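Local coordinates for YonK protein (Bacillus subtilis, PDB 2H4O) that is of unknown function, is encoded in the SPbeta prophage and assembles as an octamer, at residues Gly13-Asp16 and Glu21-Glu24. Numbering follows the deposited sequence.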
ATOM      1  N   GLY A  13       0.505   6.278  20.828  1.00 48.23           N
ATOM      2  CA  GLY A  13       1.056   6.437  22.164  1.00 50.67           C
ATOM      3  C   GLY A  13       0.486   5.493  23.219  1.00 52.40           C
ATOM      4  O   GLY A  13      -0.247   4.572  22.918  1.00 53.17           O
ATOM      5  N   PHE A  14       0.831   5.722  24.474  1.00 53.93           N
ATOM      6  CA  PHE A  14       0.328   4.894  25.563  1.00 55.21           C
ATOM      7  C   PHE A  14      -1.097   5.338  25.908  1.00 56.02           C
ATOM      8  O   PHE A  14      -1.333   6.469  26.315  1.00 55.72           O
ATOM      9  CB  PHE A  14       1.226   5.046  26.765  1.00 55.05           C
ATOM     10  CG  PHE A  14       0.885   4.138  27.865  1.00 56.62           C
ATOM     11  CD1 PHE A  14       1.324   2.818  27.848  1.00 57.41           C
ATOM     12  CD2 PHE A  14       0.093   4.578  28.927  1.00 56.45           C
ATOM     13  CE1 PHE A  14       0.967   1.943  28.893  1.00 57.92           C
ATOM     14  CE2 PHE A  14      -0.260   3.718  29.959  1.00 55.34           C
ATOM     15  CZ  PHE A  14       0.176   2.402  29.943  1.00 56.29           C
ATOM     16  N   PHE A  15      -2.047   4.430  25.739  1.00 57.61           N
ATOM     17  CA  PHE A  15      -3.457   4.724  25.957  1.00 57.81           C
ATOM     18  C   PHE A  15      -4.020   4.482  27.342  1.00 59.76           C
ATOM     19  O   PHE A  15      -3.948   3.389  27.881  1.00 58.65           O
ATOM     20  CB  PHE A  15      -4.290   3.945  24.956  1.00 53.92           C
ATOM     21  CG  PHE A  15      -5.754   4.206  25.061  1.00 50.83           C
ATOM     22  CD1 PHE A  15      -6.239   5.503  25.042  1.00 48.80           C
ATOM     23  CD2 PHE A  15      -6.667   3.156  25.093  1.00 49.14           C
ATOM     24  CE1 PHE A  15      -7.615   5.756  25.047  1.00 45.95           C
ATOM     25  CE2 PHE A  15      -8.043   3.408  25.094  1.00 47.27           C
ATOM     26  CZ  PHE A  15      -8.510   4.716  25.068  1.00 45.65           C
ATOM     27  N   ASP A  16      -4.603   5.535  27.903  1.00 63.67           N
ATOM     28  CA  ASP A  16      -5.227   5.493  29.217  1.00 67.01           C
ATOM     29  C   ASP A  16      -6.657   5.988  29.034  1.00 69.21           C
ATOM     30  O   ASP A  16      -6.911   7.194  28.912  1.00 68.55           O
ATOM     31  CB  ASP A  16      -4.478   6.385  30.197  1.00 68.24           C
ATOM     32  CG  ASP A  16      -4.919   6.162  31.632  1.00 70.10           C
ATOM     33  OD1 ASP A  16      -6.064   6.538  31.985  1.00 69.49           O
ATOM     34  OD2 ASP A  16      -4.121   5.593  32.403  1.00 69.95           O
ATOM     35  N   GLU A  21      -6.741   9.669  27.618  1.00 66.27           N
ATOM     36  CA  GLU A  21      -5.599  10.338  27.006  1.00 66.20           C
ATOM     37  C   GLU A  21      -4.565   9.383  26.384  1.00 64.30           C
ATOM     38  O   GLU A  21      -4.318   8.284  26.862  1.00 62.61           O
ATOM     39  CB  GLU A  21      -4.887  11.208  28.038  1.00 67.32           C
ATOM     40  CG  GLU A  21      -5.802  12.165  28.781  1.00 70.53           C
ATOM     41  CD  GLU A  21      -5.051  13.050  29.760  1.00 71.83           C
ATOM     42  OE1 GLU A  21      -4.212  12.520  30.529  1.00 71.38           O
ATOM     43  OE2 GLU A  21      -5.310  14.276  29.764  1.00 73.01           O
ATOM     44  N   VAL A  22      -3.970   9.815  25.289  1.00 63.70           N
ATOM     45  CA  VAL A  22      -2.934   9.035  24.634  1.00 62.77           C
ATOM     46  C   VAL A  22      -1.659   9.866  24.745  1.00 61.83           C
ATOM     47  O   VAL A  22      -1.647  11.072  24.451  1.00 59.91           O
ATOM     48  CB  VAL A  22      -3.228   8.789  23.123  1.00 61.27           C
ATOM     49  CG1 VAL A  22      -2.142   7.912  22.525  1.00 60.11           C
ATOM     50  CG2 VAL A  22      -4.607   8.163  22.951  1.00 62.08           C
ATOM     51  N   THR A  23      -0.585   9.212  25.160  1.00 61.86           N
ATOM     52  CA  THR A  23       0.672   9.898  25.311  1.00 63.03           C
ATOM     53  C   THR A  23       1.875   9.144  24.722  1.00 63.54           C
ATOM     54  O   THR A  23       2.180   8.033  25.146  1.00 62.47           O
ATOM     55  CB  THR A  23       0.896  10.234  26.811  1.00 62.90           C
ATOM     56  OG1 THR A  23       2.237  10.691  27.019  1.00 62.01           O
ATOM     57  CG2 THR A  23       0.620   9.036  27.676  1.00 62.39           C
ATOM     58  N   GLU A  24       2.544   9.752  23.733  1.00 65.44           N
ATOM     59  CA  GLU A  24       3.714   9.134  23.118  1.00 67.91           C
ATOM     60  C   GLU A  24       5.026   9.719  23.609  1.00 69.25           C
ATOM     61  O   GLU A  24       5.148  10.908  23.836  1.00 67.87           O
ATOM     62  CB  GLU A  24       3.678   9.217  21.572  1.00 68.46           C
ATOM     63  CG  GLU A  24       3.671  10.617  20.968  1.00 70.20           C
ATOM     64  CD  GLU A  24       3.731  10.623  19.435  1.00 70.78           C
ATOM     65  OE1 GLU A  24       3.326  11.616  18.804  1.00 72.62           O
ATOM     66  OE2 GLU A  24       4.194   9.646  18.843  1.00 71.42           O
TER
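Val-22 reaches across to Gly-13 and Phe-15 with its two methyls. From CB, on the buried side that it shares with Phe-15, they part company. CG1, anti to the backbone N (chi1 -177°), heads for the start of the other segment and rests on Gly-13, 3.5 Å from its CA. The other methyl, CG2, lies beside the backbone N and meets the Phe-15 ring, where CD1 sits 3.8 Å away, the methyl approaching the ring at a slant. Phe-15 goes on to pack against Val-47 of a second subunit. The backbones beneath form a beta hairpin, strands 14-16 and 21-25 running antiparallel, with strand 30-34 following as the third strand of the sheet. Phe-15 and Val-22 face each other as a non-hydrogen-bonded pair, flanked by two hydrogen-bonded ones. Phe-14 N gives its hydrogen to Thr-23 O at 2.8 Å, and Thr-23 N returns a bond to Phe-14 O. Nearer the turn, Asp-16 N reaches Glu-21 O at 3.0 Å, while Glu-21 N binds Asp-16 O at 2.8 Å. The turn is tied further by Asp-16 OD1, which accepts a hydrogen bond from Val-19 N. On the opposite side of the sheet, Thr-23 lays CG2 4.1 Å from Phe-14 CB and also close to Phe-14 O; its OG1 bonds to Tyr-31 O on the third strand. Phe-14, whose ring leads away from strand 21-25, packs on Gly-44 of the second subunit, one of whose strands pairs antiparallel with Gly-13 and Phe-14 and so carries the sheet across the interface. Glu-21 sends OE2 to a salt bridge with Lys-60 of a fourth subunit.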